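Local coordinates for protein YcaO (Methanopyrus kandleri, PDB 6CIB) that binds ADP and magnesium as a YcaO-family enzyme and probably uses ATP to activate peptide backbone amides for thioamidation, at residues Glu164-Asp169 and Glu214-Val219; Arg306-Gly311 and Glu318-Arg323; Gly353-Val358 and Gly365-Lys370. All blocks are in the same frame, centred on the assembly; numbering follows the deposited sequence.

Contact 1: Glu164-Asp169 and Glu214-Val219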
ATOM      1  N   GLU A 164       4.554   0.221  -1.273  1.00 28.23           N
ATOM      2  CA  GLU A 164       3.259  -0.367  -1.630  1.00 28.13           C
ATOM      3  C   GLU A 164       3.293  -1.091  -2.986  1.00 26.56           C
ATOM      4  O   GLU A 164       2.767  -2.203  -3.114  1.00 26.51           O
ATOM      5  CB  GLU A 164       2.169   0.702  -1.610  1.00 29.27           C
ATOM      6  CG  GLU A 164       0.772   0.187  -1.887  1.00 30.44           C
ATOM      7  CD  GLU A 164      -0.265   1.251  -1.616  1.00 31.92           C
ATOM      8  OE1 GLU A 164      -0.674   1.937  -2.572  1.00 30.45           O
ATOM      9  OE2 GLU A 164      -0.628   1.428  -0.434  1.00 36.10           O
ATOM     10  N   VAL A 165       3.908  -0.459  -3.982  1.00 26.84           N
ATOM     11  CA  VAL A 165       4.059  -1.060  -5.321  1.00 27.59           C
ATOM     12  C   VAL A 165       4.874  -2.371  -5.262  1.00 27.20           C
ATOM     13  O   VAL A 165       4.500  -3.364  -5.896  1.00 27.72           O
ATOM     14  CB  VAL A 165       4.638  -0.056  -6.365  1.00 29.14           C
ATOM     15  CG1 VAL A 165       4.931  -0.752  -7.695  1.00 27.91           C
ATOM     16  CG2 VAL A 165       3.671   1.102  -6.616  1.00 28.36           C
ATOM     17  N   VAL A 166       5.963  -2.377  -4.489  1.00 26.50           N
ATOM     18  CA  VAL A 166       6.781  -3.588  -4.285  1.00 27.24           C
ATOM     19  C   VAL A 166       5.953  -4.674  -3.594  1.00 27.87           C
ATOM     20  O   VAL A 166       5.976  -5.837  -4.005  1.00 26.37           O
ATOM     21  CB  VAL A 166       8.079  -3.282  -3.500  1.00 28.32           C
ATOM     22  CG1 VAL A 166       8.874  -4.554  -3.204  1.00 29.63           C
ATOM     23  CG2 VAL A 166       8.938  -2.303  -4.285  1.00 26.83           C
ATOM     24  N   GLU A 167       5.202  -4.269  -2.571  1.00 27.00           N
ATOM     25  CA  GLU A 167       4.325  -5.155  -1.812  1.00 28.22           C
ATOM     26  C   GLU A 167       3.325  -5.892  -2.714  1.00 28.29           C
ATOM     27  O   GLU A 167       3.202  -7.124  -2.645  1.00 28.25           O
ATOM     28  CB  GLU A 167       3.612  -4.333  -0.736  1.00 28.93           C
ATOM     29  CG  GLU A 167       2.563  -5.067   0.068  1.00 32.24           C
ATOM     30  CD  GLU A 167       1.655  -4.111   0.815  1.00 33.92           C
ATOM     31  OE1 GLU A 167       2.142  -3.405   1.725  1.00 35.98           O
ATOM     32  OE2 GLU A 167       0.452  -4.071   0.498  1.00 33.92           O
ATOM     33  N   ARG A 168       2.637  -5.140  -3.567  1.00 28.49           N
ATOM     34  CA  ARG A 168       1.645  -5.729  -4.473  1.00 30.61           C
ATOM     35  C   ARG A 168       2.287  -6.514  -5.618  1.00 29.73           C
ATOM     36  O   ARG A 168       1.681  -7.449  -6.133  1.00 29.27           O
ATOM     37  CB  ARG A 168       0.669  -4.672  -5.001  1.00 32.00           C
ATOM     38  CG  ARG A 168       0.077  -3.795  -3.910  1.00 35.63           C
ATOM     39  CD  ARG A 168      -1.240  -4.299  -3.377  1.00 39.08           C
ATOM     40  NE  ARG A 168      -1.610  -3.641  -2.120  1.00 39.46           N
ATOM     41  CZ  ARG A 168      -2.135  -2.420  -2.005  1.00 42.06           C
ATOM     42  NH1 ARG A 168      -2.344  -1.643  -3.071  1.00 40.87           N
ATOM     43  NH2 ARG A 168      -2.430  -1.959  -0.795  1.00 43.31           N
ATOM     44  N   ASP A 169       3.511  -6.139  -6.001  1.00 30.22           N
ATOM     45  CA  ASP A 169       4.297  -6.918  -6.972  1.00 30.01           C
ATOM     46  C   ASP A 169       4.593  -8.321  -6.430  1.00 30.71           C
ATOM     47  O   ASP A 169       4.371  -9.313  -7.143  1.00 30.95           O
ATOM     48  CB  ASP A 169       5.591  -6.188  -7.378  1.00 29.58           C
ATOM     49  CG  ASP A 169       6.401  -6.962  -8.422  1.00 30.83           C
ATOM     50  OD1 ASP A 169       6.069  -6.915  -9.627  1.00 30.92           O
ATOM     51  OD2 ASP A 169       7.380  -7.620  -8.025  1.00 31.10           O
ATOM     52  N   GLU A 214      15.798  -5.981  -4.167  1.00 34.23           N
ATOM     53  CA  GLU A 214      16.788  -6.260  -3.136  1.00 37.09           C
ATOM     54  C   GLU A 214      16.843  -5.173  -2.070  1.00 35.44           C
ATOM     55  O   GLU A 214      16.785  -3.983  -2.382  1.00 35.16           O
ATOM     56  CB  GLU A 214      18.174  -6.504  -3.720  1.00 42.05           C
ATOM     57  CG  GLU A 214      18.973  -7.450  -2.840  1.00 45.68           C
ATOM     58  CD  GLU A 214      20.412  -7.560  -3.252  1.00 48.04           C
ATOM     59  OE1 GLU A 214      20.660  -7.997  -4.391  1.00 48.01           O
ATOM     60  OE2 GLU A 214      21.282  -7.208  -2.425  1.00 50.97           O
ATOM     61  N   GLY A 215      16.945  -5.611  -0.817  1.00 34.40           N
ATOM     62  CA  GLY A 215      16.898  -4.719   0.332  1.00 33.81           C
ATOM     63  C   GLY A 215      15.496  -4.461   0.866  1.00 34.06           C
ATOM     64  O   GLY A 215      15.358  -3.866   1.933  1.00 34.67           O
ATOM     65  N   VAL A 216      14.466  -4.888   0.128  1.00 31.90           N
ATOM     66  CA  VAL A 216      13.066  -4.697   0.539  1.00 30.59           C
ATOM     67  C   VAL A 216      12.435  -6.057   0.848  1.00 30.70           C
ATOM     68  O   VAL A 216      12.469  -6.967   0.015  1.00 31.96           O
ATOM     69  CB  VAL A 216      12.215  -3.952  -0.527  1.00 29.11           C
ATOM     70  CG1 VAL A 216      10.781  -3.736  -0.032  1.00 28.60           C
ATOM     71  CG2 VAL A 216      12.839  -2.615  -0.882  1.00 28.70           C
ATOM     72  N   TYR A 217      11.876  -6.178   2.048  1.00 30.97           N
ATOM     73  CA  TYR A 217      11.192  -7.402   2.485  1.00 31.11           C
ATOM     74  C   TYR A 217       9.689  -7.224   2.409  1.00 29.67           C
ATOM     75  O   TYR A 217       9.182  -6.155   2.735  1.00 29.43           O
ATOM     76  CB  TYR A 217      11.622  -7.775   3.911  1.00 32.85           C
ATOM     77  CG  TYR A 217      13.100  -8.073   3.999  1.00 34.25           C
ATOM     78  CD1 TYR A 217      13.605  -9.324   3.613  1.00 34.45           C
ATOM     79  CD2 TYR A 217      14.004  -7.099   4.443  1.00 34.56           C
ATOM     80  CE1 TYR A 217      14.963  -9.603   3.675  1.00 35.87           C
ATOM     81  CE2 TYR A 217      15.368  -7.367   4.509  1.00 35.05           C
ATOM     82  CZ  TYR A 217      15.839  -8.616   4.125  1.00 36.55           C
ATOM     83  OH  TYR A 217      17.183  -8.892   4.187  1.00 39.30           O
ATOM     84  N   VAL A 218       8.990  -8.264   1.959  1.00 28.32           N
ATOM     85  CA  VAL A 218       7.527  -8.248   1.919  1.00 26.65           C
ATOM     86  C   VAL A 218       6.984  -9.393   2.781  1.00 26.98           C
ATOM     87  O   VAL A 218       7.394 -10.552   2.617  1.00 26.21           O
ATOM     88  CB  VAL A 218       6.964  -8.306   0.474  1.00 25.70           C
ATOM     89  CG1 VAL A 218       5.442  -8.200   0.474  1.00 23.95           C
ATOM     90  CG2 VAL A 218       7.556  -7.193  -0.394  1.00 25.10           C
ATOM     91  N   VAL A 219       6.087  -9.045   3.709  1.00 26.73           N
ATOM     92  CA  VAL A 219       5.485  -9.996   4.650  1.00 27.13           C
ATOM     93  C   VAL A 219       3.975 -10.057   4.423  1.00 28.09           C
ATOM     94  O   VAL A 219       3.326  -9.033   4.227  1.00 27.95           O
ATOM     95  CB  VAL A 219       5.820  -9.638   6.130  1.00 27.00           C
ATOM     96  CG1 VAL A 219       5.060 -10.503   7.134  1.00 26.59           C
ATOM     97  CG2 VAL A 219       7.312  -9.768   6.390  1.00 26.33           C
TER
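Helix residue E167 and strand residue V218 bring the two backbones closest, with their CA atoms 5.8 Å apart and no hydrogen bond between the segments. The contact is apolar and buried. V166 and V216 reach toward each other tip to tip, and their CG1 methyls meet at 3.8 Å. Both of these methyls stand opposite their own backbone N (chi1 176° in V166, -178° in V216), which turns one methyl of each residue into the interface. V218 comes in at a slant to V166. V218 CG2 lies 4.1 Å from V166 CG1, and V218 CG1 lies 4.0 Å from E167 CA. Both V218 methyls lie by E167 CA, and CG2 also reaches V166. This is helix-on-sheet packing: helix 154-177 lies against strand 217-224, the middle strand of a three-stranded antiparallel sheet. V218 also touches A237 of the adjoining strand and S170 of the helix. An alanine in place of V218 would probably bare E167 CA, leave V166 CG1 with V216 as its remaining partner across the contact, and open a gap between helix and sheet. The polar end of E167 turns to R168, whose NE makes a weak hydrogen bond and salt bridge to E167 OE2 at 3.4 Å. CG of E164 lies over one face of the R168 guanidinium. E164 binds magnesium in a structure of this protein, although no magnesium is bound to it here, and its OE1 accepts a hydrogen bond from G147 N. The side chain of E167 lies about 6 Å from the bound ADP.

Contact 2: Arg306-Gly311 and Glu318-Arg323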
ATOM      1  N   ARG A 306      19.769  -6.502   7.249  1.00 51.39           N
ATOM      2  CA  ARG A 306      19.360  -5.118   7.010  1.00 51.83           C
ATOM      3  C   ARG A 306      20.297  -4.521   5.972  1.00 49.03           C
ATOM      4  O   ARG A 306      21.411  -4.111   6.296  1.00 49.00           O
ATOM      5  CB  ARG A 306      19.360  -4.291   8.300  1.00 54.07           C
ATOM      6  CG  ARG A 306      18.104  -4.466   9.140  1.00 61.61           C
ATOM      7  CD  ARG A 306      17.634  -3.159   9.767  1.00 63.59           C
ATOM      8  NE  ARG A 306      17.010  -2.261   8.790  1.00 66.45           N
ATOM      9  CZ  ARG A 306      16.559  -1.034   9.057  1.00 70.09           C
ATOM     10  NH1 ARG A 306      16.651  -0.525  10.283  1.00 70.80           N
ATOM     11  NH2 ARG A 306      16.011  -0.304   8.090  1.00 68.93           N
ATOM     12  N   VAL A 307      19.845  -4.510   4.718  1.00 47.41           N
ATOM     13  CA  VAL A 307      20.647  -4.026   3.586  1.00 46.33           C
ATOM     14  C   VAL A 307      20.593  -2.498   3.553  1.00 46.04           C
ATOM     15  O   VAL A 307      21.625  -1.836   3.452  1.00 46.22           O
ATOM     16  CB  VAL A 307      20.180  -4.631   2.229  1.00 46.96           C
ATOM     17  CG1 VAL A 307      21.082  -4.184   1.085  1.00 47.32           C
ATOM     18  CG2 VAL A 307      20.131  -6.154   2.284  1.00 46.81           C
ATOM     19  N   ILE A 308      19.377  -1.963   3.649  1.00 45.56           N
ATOM     20  CA  ILE A 308      19.116  -0.527   3.641  1.00 45.84           C
ATOM     21  C   ILE A 308      18.815  -0.082   5.078  1.00 47.62           C
ATOM     22  O   ILE A 308      17.740  -0.367   5.628  1.00 46.16           O
ATOM     23  CB  ILE A 308      17.965  -0.168   2.658  1.00 45.34           C
ATOM     24  CG1 ILE A 308      18.317  -0.620   1.233  1.00 45.09           C
ATOM     25  CG2 ILE A 308      17.667   1.327   2.686  1.00 45.07           C
ATOM     26  CD1 ILE A 308      17.131  -0.878   0.322  1.00 45.33           C
ATOM     27  N   THR A 309      19.796   0.570   5.695  1.00 52.44           N
ATOM     28  CA  THR A 309      19.640   1.112   7.045  1.00 56.73           C
ATOM     29  C   THR A 309      19.208   2.558   6.916  1.00 60.88           C
ATOM     30  O   THR A 309      19.587   3.262   5.972  1.00 63.12           O
ATOM     31  CB  THR A 309      20.922   1.010   7.906  1.00 57.35           C
ATOM     32  OG1 THR A 309      22.007   1.663   7.238  1.00 58.22           O
ATOM     33  CG2 THR A 309      21.286  -0.443   8.185  1.00 55.73           C
ATOM     34  N   THR A 310      18.427   3.001   7.885  1.00 62.51           N
ATOM     35  CA  THR A 310      17.629   4.197   7.708  1.00 62.94           C
ATOM     36  C   THR A 310      18.188   5.400   8.457  1.00 62.48           C
ATOM     37  O   THR A 310      18.044   5.521   9.680  1.00 67.17           O
ATOM     38  CB  THR A 310      16.158   3.913   8.053  1.00 65.57           C
ATOM     39  OG1 THR A 310      16.079   3.301   9.347  1.00 61.93           O
ATOM     40  CG2 THR A 310      15.565   2.961   7.019  1.00 65.18           C
ATOM     41  N   GLY A 311      18.854   6.270   7.700  1.00 56.43           N
ATOM     42  CA  GLY A 311      19.381   7.518   8.224  1.00 49.23           C
ATOM     43  C   GLY A 311      18.435   8.660   7.924  1.00 46.71           C
ATOM     44  O   GLY A 311      17.543   8.984   8.725  1.00 45.84           O
ATOM     45  N   GLU A 318      16.246   7.792  -2.224  1.00 36.25           N
ATOM     46  CA  GLU A 318      17.221   7.520  -3.279  1.00 38.22           C
ATOM     47  C   GLU A 318      17.564   6.024  -3.361  1.00 35.85           C
ATOM     48  O   GLU A 318      17.484   5.430  -4.430  1.00 34.27           O
ATOM     49  CB  GLU A 318      18.477   8.368  -3.039  1.00 41.98           C
ATOM     50  CG  GLU A 318      19.497   8.369  -4.172  1.00 47.44           C
ATOM     51  CD  GLU A 318      20.823   8.997  -3.759  1.00 50.20           C
ATOM     52  OE1 GLU A 318      20.837  10.189  -3.361  1.00 50.33           O
ATOM     53  OE2 GLU A 318      21.855   8.292  -3.830  1.00 54.63           O
ATOM     54  N   GLU A 319      17.910   5.424  -2.223  1.00 37.41           N
ATOM     55  CA  GLU A 319      18.274   4.004  -2.166  1.00 37.30           C
ATOM     56  C   GLU A 319      17.138   3.061  -2.571  1.00 36.93           C
ATOM     57  O   GLU A 319      17.369   2.104  -3.312  1.00 36.02           O
ATOM     58  CB  GLU A 319      18.846   3.639  -0.796  1.00 40.20           C
ATOM     59  CG  GLU A 319      20.242   4.218  -0.567  1.00 43.58           C
ATOM     60  CD  GLU A 319      20.918   3.700   0.689  1.00 46.77           C
ATOM     61  OE1 GLU A 319      20.560   2.604   1.172  1.00 51.86           O
ATOM     62  OE2 GLU A 319      21.826   4.393   1.191  1.00 51.79           O
ATOM     63  N   LEU A 320      15.916   3.353  -2.115  1.00 34.27           N
ATOM     64  CA  LEU A 320      14.741   2.579  -2.525  1.00 31.56           C
ATOM     65  C   LEU A 320      14.480   2.675  -4.019  1.00 29.22           C
ATOM     66  O   LEU A 320      14.248   1.655  -4.660  1.00 27.03           O
ATOM     67  CB  LEU A 320      13.496   2.958  -1.711  1.00 32.04           C
ATOM     68  CG  LEU A 320      13.490   2.473  -0.256  1.00 32.89           C
ATOM     69  CD1 LEU A 320      12.312   3.070   0.499  1.00 32.63           C
ATOM     70  CD2 LEU A 320      13.485   0.954  -0.156  1.00 33.06           C
ATOM     71  N   VAL A 321      14.556   3.891  -4.567  1.00 28.57           N
ATOM     72  CA  VAL A 321      14.359   4.126  -6.013  1.00 29.81           C
ATOM     73  C   VAL A 321      15.396   3.343  -6.843  1.00 31.72           C
ATOM     74  O   VAL A 321      15.048   2.677  -7.833  1.00 31.72           O
ATOM     75  CB  VAL A 321      14.381   5.638  -6.355  1.00 28.49           C
ATOM     76  CG1 VAL A 321      14.503   5.874  -7.859  1.00 29.48           C
ATOM     77  CG2 VAL A 321      13.129   6.330  -5.826  1.00 28.48           C
ATOM     78  N   GLU A 322      16.654   3.412  -6.413  1.00 32.13           N
ATOM     79  CA  GLU A 322      17.755   2.706  -7.072  1.00 34.28           C
ATOM     80  C   GLU A 322      17.493   1.196  -7.158  1.00 33.90           C
ATOM     81  O   GLU A 322      17.610   0.610  -8.241  1.00 34.20           O
ATOM     82  CB  GLU A 322      19.077   2.997  -6.356  1.00 35.62           C
ATOM     83  CG  GLU A 322      19.643   4.387  -6.643  1.00 38.98           C
ATOM     84  CD  GLU A 322      20.916   4.700  -5.862  1.00 41.17           C
ATOM     85  OE1 GLU A 322      21.189   4.028  -4.842  1.00 44.89           O
ATOM     86  OE2 GLU A 322      21.643   5.635  -6.263  1.00 41.45           O
ATOM     87  N   ARG A 323      17.091   0.598  -6.031  1.00 33.83           N
ATOM     88  CA  ARG A 323      16.822  -0.843  -5.945  1.00 35.00           C
ATOM     89  C   ARG A 323      15.658  -1.291  -6.821  1.00 34.27           C
ATOM     90  O   ARG A 323      15.735  -2.338  -7.459  1.00 35.26           O
ATOM     91  CB  ARG A 323      16.613  -1.295  -4.493  1.00 37.10           C
ATOM     92  CG  ARG A 323      17.805  -1.061  -3.565  1.00 41.81           C
ATOM     93  CD  ARG A 323      18.944  -2.052  -3.771  1.00 43.59           C
ATOM     94  NE  ARG A 323      20.063  -1.776  -2.868  1.00 47.61           N
ATOM     95  CZ  ARG A 323      21.030  -2.643  -2.556  1.00 52.57           C
ATOM     96  NH1 ARG A 323      21.042  -3.877  -3.062  1.00 54.08           N
ATOM     97  NH2 ARG A 323      21.996  -2.273  -1.722  1.00 52.32           N
TER
HETATM   98  O   HOH W   1      21.403   2.546   3.767  1.00 55.19           O
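I308 packs onto helix 313-325 from the loop that leads into it, a local loop-to-helix contact in which the chain folds back on its own next helix. No direct hydrogen bond joins the two segments. The apolar part centres on I308 CD1. I308 CD1 sits 4.1 Å from L320 CD2, where the two side chains meet at an angle, and 3.9 Å from R323 CG. I308 and R323 run past each other in opposite directions, so the methyl end of one lies by the aliphatic root of the other. L320 continues inward to I159, L162 and L163, which joins helix 313-325 to helix 154-177, the carrier of ADP-binding residues. The next group sets carbon against charged ends. V307 CG1 lies over one face of the R323 guanidinium, 3.5 Å from R323 NH2. The bend at chi2 of R323 (-75°) helps lead the guanidinium outward to V307. The same guanidinium has a long, weak ion pair with E214. E319 runs alongside I308 in the opposite sense, and E319 OE1 comes within 3.5 Å of I308 CG2. Beyond CG the E319 chain is extended, which carries the carboxylate out to I308 and the water. The polar part is carried by that one water. It donates hydrogen bonds to both segments and bridges T309 O and E319 OE1, which do not bond to each other directly. The water lies 2.9 Å from T309 O and 2.7 Å from E319 OE1.

Contact 3: Gly353-Val358 and Gly365-Lys370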
ATOM      1  N   GLY A 353       6.638  -1.785 -15.107  1.00 32.78           N
ATOM      2  CA  GLY A 353       6.592  -3.240 -15.279  1.00 32.80           C
ATOM      3  C   GLY A 353       6.438  -4.036 -13.991  1.00 33.31           C
ATOM      4  O   GLY A 353       6.663  -5.247 -13.996  1.00 34.69           O
ATOM      5  N   ALA A 354       6.068  -3.372 -12.891  1.00 32.00           N
ATOM      6  CA  ALA A 354       5.712  -4.082 -11.644  1.00 30.53           C
ATOM      7  C   ALA A 354       4.345  -4.715 -11.815  1.00 29.45           C
ATOM      8  O   ALA A 354       3.474  -4.144 -12.468  1.00 29.11           O
ATOM      9  CB  ALA A 354       5.715  -3.145 -10.446  1.00 29.17           C
ATOM     10  N   SER A 355       4.162  -5.904 -11.250  1.00 29.36           N
ATOM     11  CA  SER A 355       2.892  -6.607 -11.404  1.00 28.88           C
ATOM     12  C   SER A 355       1.818  -6.034 -10.488  1.00 28.94           C
ATOM     13  O   SER A 355       2.071  -5.749  -9.317  1.00 26.71           O
ATOM     14  CB  SER A 355       3.047  -8.095 -11.124  1.00 29.51           C
ATOM     15  OG  SER A 355       1.848  -8.772 -11.479  1.00 30.14           O
ATOM     16  N   GLU A 356       0.623  -5.868 -11.052  1.00 29.92           N
ATOM     17  CA  GLU A 356      -0.558  -5.468 -10.303  1.00 31.29           C
ATOM     18  C   GLU A 356      -1.696  -6.475 -10.537  1.00 32.47           C
ATOM     19  O   GLU A 356      -2.880  -6.130 -10.476  1.00 31.28           O
ATOM     20  CB  GLU A 356      -0.950  -4.021 -10.639  1.00 31.87           C
ATOM     21  CG  GLU A 356       0.088  -2.988 -10.199  1.00 30.83           C
ATOM     22  CD  GLU A 356      -0.233  -1.567 -10.616  1.00 32.62           C
ATOM     23  OE1 GLU A 356      -0.835  -1.354 -11.693  1.00 32.82           O
ATOM     24  OE2 GLU A 356       0.149  -0.641  -9.867  1.00 34.81           O
ATOM     25  N   TYR A 357      -1.298  -7.732 -10.759  1.00 33.60           N
ATOM     26  CA  TYR A 357      -2.196  -8.871 -10.989  1.00 34.23           C
ATOM     27  C   TYR A 357      -3.308  -9.018  -9.943  1.00 34.01           C
ATOM     28  O   TYR A 357      -4.453  -9.337 -10.297  1.00 31.99           O
ATOM     29  CB  TYR A 357      -1.380 -10.170 -11.105  1.00 34.61           C
ATOM     30  CG  TYR A 357      -2.192 -11.410 -11.421  1.00 36.77           C
ATOM     31  CD1 TYR A 357      -2.669 -11.648 -12.721  1.00 38.19           C
ATOM     32  CD2 TYR A 357      -2.468 -12.362 -10.427  1.00 37.12           C
ATOM     33  CE1 TYR A 357      -3.410 -12.790 -13.017  1.00 39.30           C
ATOM     34  CE2 TYR A 357      -3.210 -13.502 -10.712  1.00 38.18           C
ATOM     35  CZ  TYR A 357      -3.673 -13.710 -12.009  1.00 40.86           C
ATOM     36  OH  TYR A 357      -4.409 -14.834 -12.305  1.00 45.59           O
ATOM     37  N   VAL A 358      -2.968  -8.778  -8.674  1.00 34.61           N
ATOM     38  CA  VAL A 358      -3.938  -8.829  -7.557  1.00 35.20           C
ATOM     39  C   VAL A 358      -5.036  -7.754  -7.635  1.00 35.70           C
ATOM     40  O   VAL A 358      -6.100  -7.905  -7.027  1.00 35.50           O
ATOM     41  CB  VAL A 358      -3.257  -8.799  -6.155  1.00 34.74           C
ATOM     42  CG1 VAL A 358      -2.471 -10.071  -5.905  1.00 34.83           C
ATOM     43  CG2 VAL A 358      -2.366  -7.574  -5.972  1.00 33.74           C
ATOM     44  N   GLY A 365       2.234  -7.054 -15.769  1.00 39.90           N
ATOM     45  CA  GLY A 365       3.584  -6.494 -15.652  1.00 42.35           C
ATOM     46  C   GLY A 365       4.639  -7.434 -16.224  1.00 44.70           C
ATOM     47  O   GLY A 365       4.312  -8.400 -16.921  1.00 43.59           O
ATOM     48  N   ASN A 366       5.907  -7.151 -15.926  1.00 45.79           N
ATOM     49  CA  ASN A 366       7.019  -7.993 -16.373  1.00 46.85           C
ATOM     50  C   ASN A 366       7.027  -9.295 -15.591  1.00 48.88           C
ATOM     51  O   ASN A 366       7.314  -9.306 -14.398  1.00 48.50           O
ATOM     52  CB  ASN A 366       8.356  -7.255 -16.232  1.00 44.02           C
ATOM     53  CG  ASN A 366       8.455  -6.043 -17.136  1.00 42.95           C
ATOM     54  OD1 ASN A 366       7.664  -5.875 -18.067  1.00 42.52           O
ATOM     55  ND2 ASN A 366       9.435  -5.191 -16.869  1.00 42.48           N
HETATM   56  N   MSE A 367       6.679 -10.381 -16.271  1.00 54.14           N
HETATM   57  CA  MSE A 367       6.561 -11.698 -15.648  1.00 58.70           C
HETATM   58  C   MSE A 367       7.548 -12.645 -16.275  1.00 61.70           C
HETATM   59  O   MSE A 367       7.613 -12.734 -17.503  1.00 63.68           O
HETATM   60  CB  MSE A 367       5.122 -12.172 -15.854  1.00 62.11           C
HETATM   61  CG  MSE A 367       4.627 -13.099 -14.749  1.00 66.71           C
HETATM   62 SE   MSE A 367       4.589 -12.147 -13.023  1.00 74.26          SE
HETATM   63  CE  MSE A 367       2.666 -11.729 -12.964  1.00 69.66           C
ATOM     64  N   PRO A 368       8.352 -13.359 -15.449  1.00 64.96           N
ATOM     65  CA  PRO A 368       9.191 -14.415 -16.028  1.00 68.27           C
ATOM     66  C   PRO A 368       8.361 -15.664 -16.355  1.00 71.00           C
ATOM     67  O   PRO A 368       7.227 -15.800 -15.878  1.00 68.71           O
ATOM     68  CB  PRO A 368      10.213 -14.703 -14.924  1.00 66.73           C
ATOM     69  CG  PRO A 368       9.521 -14.336 -13.657  1.00 66.78           C
ATOM     70  CD  PRO A 368       8.532 -13.251 -13.987  1.00 65.77           C
ATOM     71  N   GLU A 369       8.923 -16.550 -17.174  1.00 77.39           N
ATOM     72  CA  GLU A 369       8.269 -17.808 -17.565  1.00 82.31           C
ATOM     73  C   GLU A 369       8.147 -18.822 -16.408  1.00 82.97           C
ATOM     74  O   GLU A 369       7.211 -19.627 -16.387  1.00 83.03           O
ATOM     75  CB  GLU A 369       8.957 -18.418 -18.805  1.00 85.28           C
ATOM     76  CG  GLU A 369      10.357 -19.014 -18.606  1.00 90.72           C
ATOM     77  CD  GLU A 369      11.465 -17.979 -18.437  1.00 92.82           C
ATOM     78  OE1 GLU A 369      12.235 -17.768 -19.399  1.00 94.69           O
ATOM     79  OE2 GLU A 369      11.574 -17.382 -17.342  1.00 92.91           O
ATOM     80  N   LYS A 370       9.083 -18.750 -15.456  1.00 85.37           N
ATOM     81  CA  LYS A 370       9.177 -19.668 -14.309  1.00 87.66           C
ATOM     82  C   LYS A 370       9.076 -18.905 -12.968  1.00 88.26           C
ATOM     83  O   LYS A 370       9.494 -17.740 -12.899  1.00 85.55           O
ATOM     84  CB  LYS A 370      10.501 -20.446 -14.384  1.00 87.01           C
ATOM     85  CG  LYS A 370      10.499 -21.803 -13.693  1.00 87.29           C
ATOM     86  CD  LYS A 370      11.789 -22.571 -13.936  1.00 84.67           C
ATOM     87  CE  LYS A 370      11.740 -23.935 -13.268  1.00 84.09           C
ATOM     88  NZ  LYS A 370      13.003 -24.698 -13.465  1.00 81.63           N
TER
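N366 N donates a hydrogen bond to G353 O, closing a loop after strand 346-351 of the five-stranded antiparallel sheet. N366 N lies 2.8 Å from G353 O with an angle of 162° at the hydrogen, and the donor is tilted 32° from the carbonyl plane. From there the N366 side chain lies against G353. N366 CB is 3.4 Å from G353 O. N366 CG is 3.8 Å from G353 CA. At the tip, N366 OD1 stands 4.0 Å from G353 CA, and ND2, also beside that CA, is hydrogen-bonded to G328 O. N366 ND2 takes the place that a CB on G353 would need. G365 has little room for a CB either: its phi is positive, and a CB would run into the carbonyl O atoms of G353 and A354. Further along, the selenomethionine M367 bends at chi2 and chi3 and brings its end back to S355. The same residue touches I173 and Y176 of helix 154-177. S355 OG is hydrogen-bonded to V364 O and also accepts a weak bond from Y357 N. The methyl CE of M367 lies 3.4 Å from S355 OG.

How the contacts relate
Contact 1 is the buried one, its centre about 10 Å from the centre of the chain; contacts 2 and 3 lie farther out and are partly buried. Helix 154-177 is common ground: it forms one side of contact 1, and side chains from contacts 2 and 3 also reach it. Contact 1 touches both others. V216 packs on L320 and G215 on V307, while D169 OD1 probably takes a hydrogen bond from S355 N. Contacts 2 and 3 do not touch. Chemistry follows place: valine methyls join helix to sheet at the core, contact 2 mixes methyls with charged ends and water, and contact 3 relies on a backbone bond and close-packed glycines.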